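PDB 5EWQ: amidase from Bacillus anthracis, which probably hydrolyses carboxylic acid amides to the free acid and ammonia. Local coordinates for residues N37-E42 / Y71-Q76; L62-L67 / N113-P118; I315-S320 / A447-N452. All blocks are in the same frame, centred on the assembly; numbering follows the deposited sequence.

Contact 1. Residues N37-E42 / Y71-Q76; sequences NVKIKE and YLFRIQ
V38, K39 and E42 of helix 35-45 meet F73 and R74 of helix 64-79 where two helices pack nearly perpendicular to each other at the protein surface. The local axes pass 10.8 Å apart at 95°, so side chains bridge the gap. F73 reaches into it: its CB points toward the other helix, and CG stands anti to the backbone N, beside the carbonyl carbon. V38 CG1 lies 3.9 Å from F73 CD2, oblique to the ring. Further along the ring, the aliphatic K39 CE lies 4.1 Å from F73 CZ, the lysine chain being extended and more exposed. Elsewhere on helix 64-79, L72 and I75 rest on I91 of strand 88-91, an outermost strand of the mixed sheet, so helix 35-45 packs crosswise on a helix that itself touches the sheet. A single salt bridge complements the apolar packing. R74 NH1 donates to E42 OE2 at 2.7 Å, with an N-H...O angle of 133°, and reaches the oxygen on its anti side. One nitrogen meets one oxygen; with the two planes 73° apart this is not a flat two-pronged pair. R74 NH2 has a second partner, the carbonyl of A214. A bound acetate, probably from the crystallisation liquor, sits about 3 Å from the E42 side chain.

Contact 2. Residues L62-L67 / N113-P118; sequences LSYEEL and NLYGIP
Y64 and G116 bring the two backbones together, their CA atoms 5.9 Å apart, where the first turn of helix 64-79 meets a type II beta turn running from L114 to I117. The turn is closed by the bond from I117 N to L114 O, and it leads into strand 118-122. On the helix side S63 is the N-cap: its OG accepts a weak bond from E66 N and donates to E66 OE1.

The Y64 ring lies against the turn with G116 CA over the centre of one face, a CH-pi contact 3.5 Å from the centroid. G116 occupies the third position of the turn with a positive phi of 80°, a conformation that favours glycine, and having no side chain it presents bare CA to the ring. Y64 CE2 also meets Y115 CD2 at 3.5 Å. The two side chains cross at about a right angle, and Y64 OH reaches the edge of the Y115 ring near its plane. The hydroxyl of Y115 itself bonds the carbonyl of L102. Farther along the helix L67 CD2 packs on P118 CD at 3.9 Å.

Y64 OH is 2.6 Å from Y115 O and is hydrogen-bonded to Q54 OE1, whose amide nitrogen makes a weak bond to that same Y115 carbonyl. Y64 is buried, and Q54 satisfies its hydroxyl while also reaching the turn, so the contact joins the helix start to the turn through an apolar ring face with a satisfied polar tip.

Contact 3. Residues I315-S320 / A447-N452; sequences IGLLFS and ALVMIN
I315, G316 and L317 pair in parallel with A447, L448 and V449, the two short strands lying 4.6 Å apart at 34°, a clear local twist. G316 supplies both of its backbone groups to the neighbouring strand: its N donates to A447 O at 2.9 Å, and its O accepts from V449 N at 3.1 Å, as expected for parallel strands. The pairing runs on past the end of the first strand, where L318 N meets V449 O at 2.9 Å, nearly in line with the C=O bond (177°).

On the face that carries I315, L317, A447 and V449, V449 CG1 is the main point of contact. Held between the backbone N and the carbonyl carbon (chi1 65°), it touches I315 CG2 at 3.6 Å and also approaches L317 CG and F319 CE1. V449 therefore lies at the middle of this apolar patch. F319 follows where the chain has left the strand. The I451 and F319 side chains cross at about a right angle, with I451 CG1 over one face of the ring, 3.8 Å from the centroid and offset toward the rim, while I451 CD1 comes 3.6 Å from F319 CD2. On the side of L448, L318 CD2 meets L448 CD2 at 3.7 Å, the two leucines also crossing at about a right angle, and L318 CD1 packs on the CB of selenomethionine M450.

Strand 447-451 has strand 479-485 as its antiparallel neighbour, and strand 314-317 has the parallel strand 345-347. The latter two are linked by helix 329-341 in a beta-alpha-beta unit. That helix lies against the V449 face, where its A332 and I335 touch F319, its A332 also touches I451, and its R336 touches L317.

Contacts 1 and 2 are neighbours, their centres 13 Å apart, and both use helix 64-79: contact 2 takes its first turn, contact 1 its later part. Their segments alternate along the chain, and they meet directly where Y71 CE2 packs on P118 CG at 3.8 Å and K41 CB on L62 CD1 at 3.8 Å. Contact 3 comes later in sequence and lies about 39 Å and 37 Å from contacts 1 and 2, centre to centre. The mixed sheet connects these distant regions: P118 begins strand 118-122, toward one end of the sheet, while strands 314-317 and 447-451 lie toward the other. Through P118 and strand 118-122 the helical flank meets the sheet that also holds contact 3.

Contact 1. Residues N37-E42 / Y71-Q76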
loop_
_atom_site.group_PDB
_atom_site.type_symbol
_atom_site.label_atom_id
_atom_site.label_comp_id
_atom_site.label_asym_id
_atom_site.label_seq_id
_atom_site.Cartn_x
_atom_site.Cartn_y
_atom_site.Cartn_z
ATOM N N ASN A 37 -2.340 -28.659 -13.646
ATOM C CA ASN A 37 -3.291 -28.264 -12.613
ATOM C C ASN A 37 -3.169 -26.783 -12.265
ATOM O O ASN A 37 -4.141 -26.152 -11.848
ATOM C CB ASN A 37 -3.093 -29.117 -11.358
ATOM C CG ASN A 37 -4.159 -28.868 -10.308
ATOM O OD1 ASN A 37 -5.272 -28.445 -10.622
ATOM N ND2 ASN A 37 -3.822 -29.132 -9.051
ATOM N N VAL A 38 -1.971 -26.235 -12.441
ATOM C CA VAL A 38 -1.717 -24.828 -12.148
ATOM C C VAL A 38 -2.470 -23.910 -13.106
ATOM O O VAL A 38 -3.199 -23.015 -12.675
ATOM C CB VAL A 38 -0.211 -24.500 -12.218
ATOM C CG1 VAL A 38 0.015 -23.001 -12.092
ATOM C CG2 VAL A 38 0.548 -25.251 -11.136
ATOM N N LYS A 39 -2.294 -24.141 -14.403
ATOM C CA LYS A 39 -2.907 -23.299 -15.426
ATOM C C LYS A 39 -4.430 -23.411 -15.431
ATOM O O LYS A 39 -5.127 -22.452 -15.770
ATOM C CB LYS A 39 -2.355 -23.655 -16.807
ATOM C CG LYS A 39 -0.881 -23.329 -16.986
ATOM C CD LYS A 39 -0.411 -23.631 -18.400
ATOM C CE LYS A 39 1.038 -23.215 -18.597
ATOM N NZ LYS A 39 1.528 -23.520 -19.970
ATOM N N ILE A 40 -4.942 -24.579 -15.059
ATOM C CA ILE A 40 -6.384 -24.793 -15.000
ATOM C C ILE A 40 -7.013 -23.974 -13.876
ATOM O O ILE A 40 -7.995 -23.262 -14.088
ATOM C CB ILE A 40 -6.730 -26.283 -14.798
ATOM C CG1 ILE A 40 -6.382 -27.083 -16.055
ATOM C CG2 ILE A 40 -8.204 -26.452 -14.469
ATOM C CD1 ILE A 40 -7.136 -26.638 -17.289
ATOM N N LYS A 41 -6.435 -24.073 -12.684
ATOM C CA LYS A 41 -6.945 -23.352 -11.523
ATOM C C LYS A 41 -6.624 -21.862 -11.592
ATOM O O LYS A 41 -7.238 -21.056 -10.893
ATOM C CB LYS A 41 -6.379 -23.949 -10.233
ATOM C CG LYS A 41 -6.861 -25.360 -9.943
ATOM C CD LYS A 41 -8.376 -25.405 -9.828
ATOM N N GLU A 42 -5.662 -21.502 -12.436
ATOM C CA GLU A 42 -5.256 -20.109 -12.586
ATOM C C GLU A 42 -6.396 -19.254 -13.126
ATOM O O GLU A 42 -6.632 -18.145 -12.649
ATOM C CB GLU A 42 -4.040 -19.998 -13.507
ATOM C CG GLU A 42 -3.528 -18.579 -13.688
ATOM C CD GLU A 42 -2.368 -18.498 -14.659
ATOM O OE1 GLU A 42 -2.092 -19.507 -15.342
ATOM O OE2 GLU A 42 -1.733 -17.425 -14.739
ATOM N N TYR A 71 0.278 -18.167 -7.831
ATOM C CA TYR A 71 0.873 -16.847 -7.655
ATOM C C TYR A 71 2.370 -16.858 -7.948
ATOM O O TYR A 71 2.871 -15.995 -8.666
ATOM C CB TYR A 71 0.614 -16.336 -6.237
ATOM C CG TYR A 71 -0.828 -15.959 -5.994
ATOM C CD1 TYR A 71 -1.545 -15.242 -6.941
ATOM C CD2 TYR A 71 -1.477 -16.330 -4.825
ATOM C CE1 TYR A 71 -2.865 -14.895 -6.729
ATOM C CE2 TYR A 71 -2.797 -15.991 -4.604
ATOM C CZ TYR A 71 -3.486 -15.272 -5.559
ATOM O OH TYR A 71 -4.802 -14.928 -5.347
ATOM N N LEU A 72 3.074 -17.841 -7.394
ATOM C CA LEU A 72 4.505 -17.988 -7.635
ATOM C C LEU A 72 4.788 -18.201 -9.117
ATOM O O LEU A 72 5.773 -17.690 -9.651
ATOM C CB LEU A 72 5.071 -19.154 -6.821
ATOM C CG LEU A 72 5.031 -19.017 -5.299
ATOM C CD1 LEU A 72 5.611 -20.259 -4.637
ATOM C CD2 LEU A 72 5.774 -17.768 -4.851
ATOM N N PHE A 73 3.915 -18.956 -9.775
ATOM C CA PHE A 73 4.048 -19.220 -11.201
ATOM C C PHE A 73 3.828 -17.949 -12.015
ATOM O O PHE A 73 4.515 -17.710 -13.008
ATOM C CB PHE A 73 3.067 -20.310 -11.637
ATOM C CG PHE A 73 3.119 -20.625 -13.103
ATOM C CD1 PHE A 73 4.219 -21.265 -13.649
ATOM C CD2 PHE A 73 2.062 -20.292 -13.935
ATOM C CE1 PHE A 73 4.268 -21.560 -14.999
ATOM C CE2 PHE A 73 2.105 -20.584 -15.286
ATOM C CZ PHE A 73 3.209 -21.220 -15.818
ATOM N N ARG A 74 2.869 -17.135 -11.585
ATOM C CA ARG A 74 2.569 -15.882 -12.270
ATOM C C ARG A 74 3.686 -14.861 -12.075
ATOM O O ARG A 74 4.028 -14.126 -12.998
ATOM C CB ARG A 74 1.237 -15.307 -11.781
ATOM C CG ARG A 74 0.022 -16.119 -12.203
ATOM C CD ARG A 74 -1.270 -15.440 -11.783
ATOM N NE ARG A 74 -1.399 -14.110 -12.371
ATOM C CZ ARG A 74 -1.932 -13.868 -13.564
ATOM N NH1 ARG A 74 -2.389 -14.870 -14.303
ATOM N NH2 ARG A 74 -2.006 -12.626 -14.019
ATOM N N ILE A 75 4.250 -14.820 -10.872
ATOM C CA ILE A 75 5.372 -13.933 -10.584
ATOM C C ILE A 75 6.583 -14.327 -11.425
ATOM O O ILE A 75 7.328 -13.475 -11.909
ATOM C CB ILE A 75 5.744 -13.957 -9.084
ATOM C CG1 ILE A 75 4.590 -13.417 -8.238
ATOM C CG2 ILE A 75 7.001 -13.139 -8.821
ATOM C CD1 ILE A 75 4.830 -13.508 -6.747
ATOM N N GLN A 76 6.762 -15.631 -11.611
ATOM C CA GLN A 76 7.876 -16.148 -12.395
ATOM C C GLN A 76 7.721 -15.834 -13.882
ATOM O O GLN A 76 8.704 -15.564 -14.572
ATOM C CB GLN A 76 8.008 -17.660 -12.191
ATOM C CG GLN A 76 9.150 -18.298 -12.964
ATOM C CD GLN A 76 9.256 -19.790 -12.721
ATOM O OE1 GLN A 76 10.081 -20.245 -11.928
ATOM N NE2 GLN A 76 8.420 -20.563 -13.404
#

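Contact 2. Residues L62-L67 / N113-P118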
loop_
_atom_site.group_PDB
_atom_site.type_symbol
_atom_site.label_atom_id
_atom_site.label_comp_id
_atom_site.label_asym_id
_atom_site.label_seq_id
_atom_site.Cartn_x
_atom_site.Cartn_y
_atom_site.Cartn_z
ATOM N N LEU A 62 -9.898 -26.634 -4.949
ATOM C CA LEU A 62 -8.669 -25.870 -4.770
ATOM C C LEU A 62 -8.102 -26.083 -3.368
ATOM O O LEU A 62 -8.802 -26.551 -2.472
ATOM C CB LEU A 62 -8.924 -24.379 -5.019
ATOM C CG LEU A 62 -7.714 -23.455 -5.195
ATOM C CD1 LEU A 62 -7.040 -23.689 -6.540
ATOM C CD2 LEU A 62 -8.109 -21.994 -5.028
ATOM N N SER A 63 -6.829 -25.747 -3.187
ATOM C CA SER A 63 -6.202 -25.779 -1.872
ATOM C C SER A 63 -5.262 -24.588 -1.709
ATOM O O SER A 63 -5.013 -23.849 -2.664
ATOM C CB SER A 63 -5.444 -27.090 -1.663
ATOM O OG SER A 63 -4.395 -27.231 -2.606
ATOM N N TYR A 64 -4.744 -24.402 -0.500
ATOM C CA TYR A 64 -3.828 -23.302 -0.223
ATOM C C TYR A 64 -2.493 -23.498 -0.934
ATOM O O TYR A 64 -1.869 -22.534 -1.379
ATOM C CB TYR A 64 -3.606 -23.157 1.283
ATOM C CG TYR A 64 -4.808 -22.620 2.025
ATOM C CD1 TYR A 64 -5.521 -21.532 1.536
ATOM C CD2 TYR A 64 -5.238 -23.206 3.208
ATOM C CE1 TYR A 64 -6.620 -21.038 2.209
ATOM C CE2 TYR A 64 -6.339 -22.720 3.887
ATOM C CZ TYR A 64 -7.026 -21.637 3.383
ATOM O OH TYR A 64 -8.122 -21.148 4.056
ATOM N N GLU A 65 -2.063 -24.751 -1.041
ATOM C CA GLU A 65 -0.822 -25.078 -1.734
ATOM C C GLU A 65 -0.935 -24.754 -3.220
ATOM O O GLU A 65 0.000 -24.232 -3.826
ATOM C CB GLU A 65 -0.469 -26.553 -1.537
ATOM C CG GLU A 65 0.829 -26.974 -2.204
ATOM C CD GLU A 65 1.125 -28.449 -2.022
ATOM O OE1 GLU A 65 2.168 -28.912 -2.531
ATOM O OE2 GLU A 65 0.318 -29.145 -1.371
ATOM N N GLU A 66 -2.091 -25.067 -3.799
ATOM C CA GLU A 66 -2.356 -24.760 -5.199
ATOM C C GLU A 66 -2.450 -23.255 -5.418
ATOM O O GLU A 66 -1.951 -22.731 -6.413
ATOM C CB GLU A 66 -3.645 -25.436 -5.667
ATOM C CG GLU A 66 -3.551 -26.945 -5.797
ATOM C CD GLU A 66 -4.873 -27.573 -6.194
ATOM O OE1 GLU A 66 -5.806 -27.568 -5.365
ATOM O OE2 GLU A 66 -4.979 -28.067 -7.335
ATOM N N LEU A 67 -3.096 -22.569 -4.479
ATOM C CA LEU A 67 -3.263 -21.122 -4.555
ATOM C C LEU A 67 -1.915 -20.412 -4.548
ATOM O O LEU A 67 -1.695 -19.468 -5.306
ATOM C CB LEU A 67 -4.127 -20.623 -3.395
ATOM C CG LEU A 67 -4.400 -19.119 -3.346
ATOM C CD1 LEU A 67 -5.152 -18.670 -4.586
ATOM C CD2 LEU A 67 -5.171 -18.755 -2.088
ATOM N N ASN A 113 -11.249 -15.034 7.815
ATOM C CA ASN A 113 -11.257 -14.967 6.357
ATOM C C ASN A 113 -9.846 -14.953 5.779
ATOM O O ASN A 113 -9.647 -15.206 4.590
ATOM C CB ASN A 113 -12.018 -13.728 5.883
ATOM C CG ASN A 113 -13.520 -13.873 6.022
ATOM O OD1 ASN A 113 -14.084 -14.921 5.711
ATOM N ND2 ASN A 113 -14.175 -12.816 6.488
ATOM N N LEU A 114 -8.869 -14.656 6.631
ATOM C CA LEU A 114 -7.483 -14.510 6.200
ATOM C C LEU A 114 -6.695 -15.811 6.288
ATOM O O LEU A 114 -5.529 -15.860 5.892
ATOM C CB LEU A 114 -6.789 -13.437 7.039
ATOM C CG LEU A 114 -7.313 -12.016 6.853
ATOM C CD1 LEU A 114 -6.807 -11.116 7.959
ATOM C CD2 LEU A 114 -6.884 -11.486 5.505
ATOM N N TYR A 115 -7.329 -16.860 6.805
ATOM C CA TYR A 115 -6.650 -18.138 6.996
ATOM C C TYR A 115 -6.177 -18.728 5.671
ATOM O O TYR A 115 -6.970 -18.936 4.754
ATOM C CB TYR A 115 -7.565 -19.136 7.711
ATOM C CG TYR A 115 -6.875 -20.440 8.055
ATOM C CD1 TYR A 115 -6.195 -20.591 9.256
ATOM C CD2 TYR A 115 -6.897 -21.515 7.175
ATOM C CE1 TYR A 115 -5.558 -21.775 9.572
ATOM C CE2 TYR A 115 -6.263 -22.702 7.482
ATOM C CZ TYR A 115 -5.596 -22.827 8.682
ATOM O OH TYR A 115 -4.963 -24.008 8.994
ATOM N N GLY A 116 -4.876 -18.987 5.579
ATOM C CA GLY A 116 -4.295 -19.604 4.401
ATOM C C GLY A 116 -4.057 -18.632 3.261
ATOM O O GLY A 116 -3.469 -18.994 2.242
ATOM N N ILE A 117 -4.515 -17.397 3.431
ATOM C CA ILE A 117 -4.368 -16.379 2.398
ATOM C C ILE A 117 -2.959 -15.794 2.380
ATOM O O ILE A 117 -2.498 -15.244 3.381
ATOM C CB ILE A 117 -5.380 -15.233 2.589
ATOM C CG1 ILE A 117 -6.811 -15.770 2.544
ATOM C CG2 ILE A 117 -5.177 -14.162 1.527
ATOM C CD1 ILE A 117 -7.169 -16.443 1.237
ATOM N N PRO A 118 -2.271 -15.915 1.235
ATOM C CA PRO A 118 -0.944 -15.316 1.060
ATOM C C PRO A 118 -1.016 -13.793 0.999
ATOM O O PRO A 118 -1.874 -13.245 0.308
ATOM C CB PRO A 118 -0.470 -15.901 -0.273
ATOM C CG PRO A 118 -1.723 -16.227 -1.008
ATOM C CD PRO A 118 -2.708 -16.657 0.040
#

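Contact 3. Residues I315-S320 / A447-N452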
loop_
_atom_site.group_PDB
_atom_site.type_symbol
_atom_site.label_atom_id
_atom_site.label_comp_id
_atom_site.label_asym_id
_atom_site.label_seq_id
_atom_site.Cartn_x
_atom_site.Cartn_y
_atom_site.Cartn_z
ATOM N N ILE A 315 -21.430 13.408 0.314
ATOM C CA ILE A 315 -20.037 13.419 -0.123
ATOM C C ILE A 315 -19.658 14.753 -0.759
ATOM O O ILE A 315 -20.294 15.199 -1.713
ATOM C CB ILE A 315 -19.742 12.284 -1.128
ATOM C CG1 ILE A 315 -19.862 10.914 -0.455
ATOM C CG2 ILE A 315 -18.352 12.445 -1.717
ATOM C CD1 ILE A 315 -21.247 10.314 -0.517
ATOM N N GLY A 316 -18.618 15.384 -0.223
ATOM C CA GLY A 316 -18.125 16.638 -0.761
ATOM C C GLY A 316 -17.045 16.424 -1.803
ATOM O O GLY A 316 -16.010 15.820 -1.524
ATOM N N LEU A 317 -17.288 16.926 -3.008
ATOM C CA LEU A 317 -16.355 16.751 -4.115
ATOM C C LEU A 317 -15.148 17.676 -3.995
ATOM O O LEU A 317 -15.287 18.856 -3.671
ATOM C CB LEU A 317 -17.060 16.990 -5.453
ATOM C CG LEU A 317 -17.788 15.812 -6.106
ATOM C CD1 LEU A 317 -18.925 15.291 -5.240
ATOM C CD2 LEU A 317 -18.302 16.218 -7.476
ATOM N N LEU A 318 -13.965 17.129 -4.258
ATOM C CA LEU A 318 -12.734 17.910 -4.226
ATOM C C LEU A 318 -12.207 18.142 -5.637
ATOM O O LEU A 318 -11.053 18.524 -5.827
ATOM C CB LEU A 318 -11.674 17.211 -3.373
ATOM C CG LEU A 318 -12.067 16.937 -1.921
ATOM C CD1 LEU A 318 -10.899 16.348 -1.145
ATOM C CD2 LEU A 318 -12.575 18.207 -1.261
ATOM N N PHE A 319 -13.066 17.905 -6.623
ATOM C CA PHE A 319 -12.703 18.106 -8.021
ATOM C C PHE A 319 -13.865 18.708 -8.800
ATOM O O PHE A 319 -15.026 18.545 -8.427
ATOM C CB PHE A 319 -12.266 16.784 -8.663
ATOM C CG PHE A 319 -13.358 15.751 -8.737
ATOM C CD1 PHE A 319 -13.572 14.872 -7.688
ATOM C CD2 PHE A 319 -14.163 15.651 -9.862
ATOM C CE1 PHE A 319 -14.572 13.919 -7.756
ATOM C CE2 PHE A 319 -15.165 14.701 -9.934
ATOM C CZ PHE A 319 -15.369 13.835 -8.880
ATOM N N SER A 320 -13.544 19.403 -9.887
ATOM C CA SER A 320 -14.561 19.987 -10.752
ATOM C C SER A 320 -14.460 19.413 -12.162
ATOM O O SER A 320 -13.390 19.426 -12.771
ATOM C CB SER A 320 -14.431 21.510 -10.785
ATOM O OG SER A 320 -13.114 21.900 -11.130
ATOM N N ALA A 447 -18.139 12.241 3.940
ATOM C CA ALA A 447 -16.838 11.962 3.342
ATOM C C ALA A 447 -16.502 12.935 2.217
ATOM O O ALA A 447 -17.376 13.625 1.695
ATOM C CB ALA A 447 -16.791 10.531 2.826
ATOM N N LEU A 448 -15.224 12.980 1.853
ATOM C CA LEU A 448 -14.751 13.817 0.755
ATOM C C LEU A 448 -14.053 12.962 -0.297
ATOM O O LEU A 448 -13.184 12.156 0.030
ATOM C CB LEU A 448 -13.799 14.899 1.272
ATOM C CG LEU A 448 -14.351 16.306 1.510
ATOM C CD1 LEU A 448 -15.620 16.273 2.343
ATOM C CD2 LEU A 448 -13.298 17.176 2.181
ATOM N N VAL A 449 -14.431 13.140 -1.560
ATOM C CA VAL A 449 -13.844 12.354 -2.641
ATOM C C VAL A 449 -12.932 13.213 -3.520
ATOM O O VAL A 449 -13.211 14.387 -3.768
ATOM C CB VAL A 449 -14.942 11.684 -3.509
ATOM C CG1 VAL A 449 -15.774 12.730 -4.239
ATOM C CG2 VAL A 449 -14.328 10.695 -4.491
HETATM N N MSE A 450 -11.828 12.625 -3.969
HETATM C CA MSE A 450 -10.865 13.332 -4.806
HETATM C C MSE A 450 -10.463 12.484 -6.006
HETATM O O MSE A 450 -10.727 11.282 -6.044
HETATM C CB MSE A 450 -9.623 13.705 -3.996
HETATM C CG MSE A 450 -8.561 12.616 -3.976
HETATM SE SE MSE A 450 -7.093 12.979 -2.750
HETATM C CE MSE A 450 -7.962 12.436 -1.097
ATOM N N ILE A 451 -9.824 13.115 -6.986
ATOM C CA ILE A 451 -9.264 12.394 -8.121
ATOM C C ILE A 451 -7.774 12.154 -7.898
ATOM O O ILE A 451 -7.009 13.102 -7.722
ATOM C CB ILE A 451 -9.470 13.154 -9.443
ATOM C CG1 ILE A 451 -10.961 13.285 -9.755
ATOM C CG2 ILE A 451 -8.752 12.449 -10.581
ATOM C CD1 ILE A 451 -11.250 13.954 -11.080
ATOM N N ASN A 452 -7.377 10.883 -7.904
ATOM C CA ASN A 452 -5.995 10.484 -7.642
ATOM C C ASN A 452 -5.480 11.022 -6.308
ATOM O O ASN A 452 -6.130 10.862 -5.276
ATOM C CB ASN A 452 -5.079 10.935 -8.782
ATOM C CG ASN A 452 -5.439 10.293 -10.108
ATOM O OD1 ASN A 452 -6.020 9.208 -10.146
ATOM N ND2 ASN A 452 -5.094 10.961 -11.202
#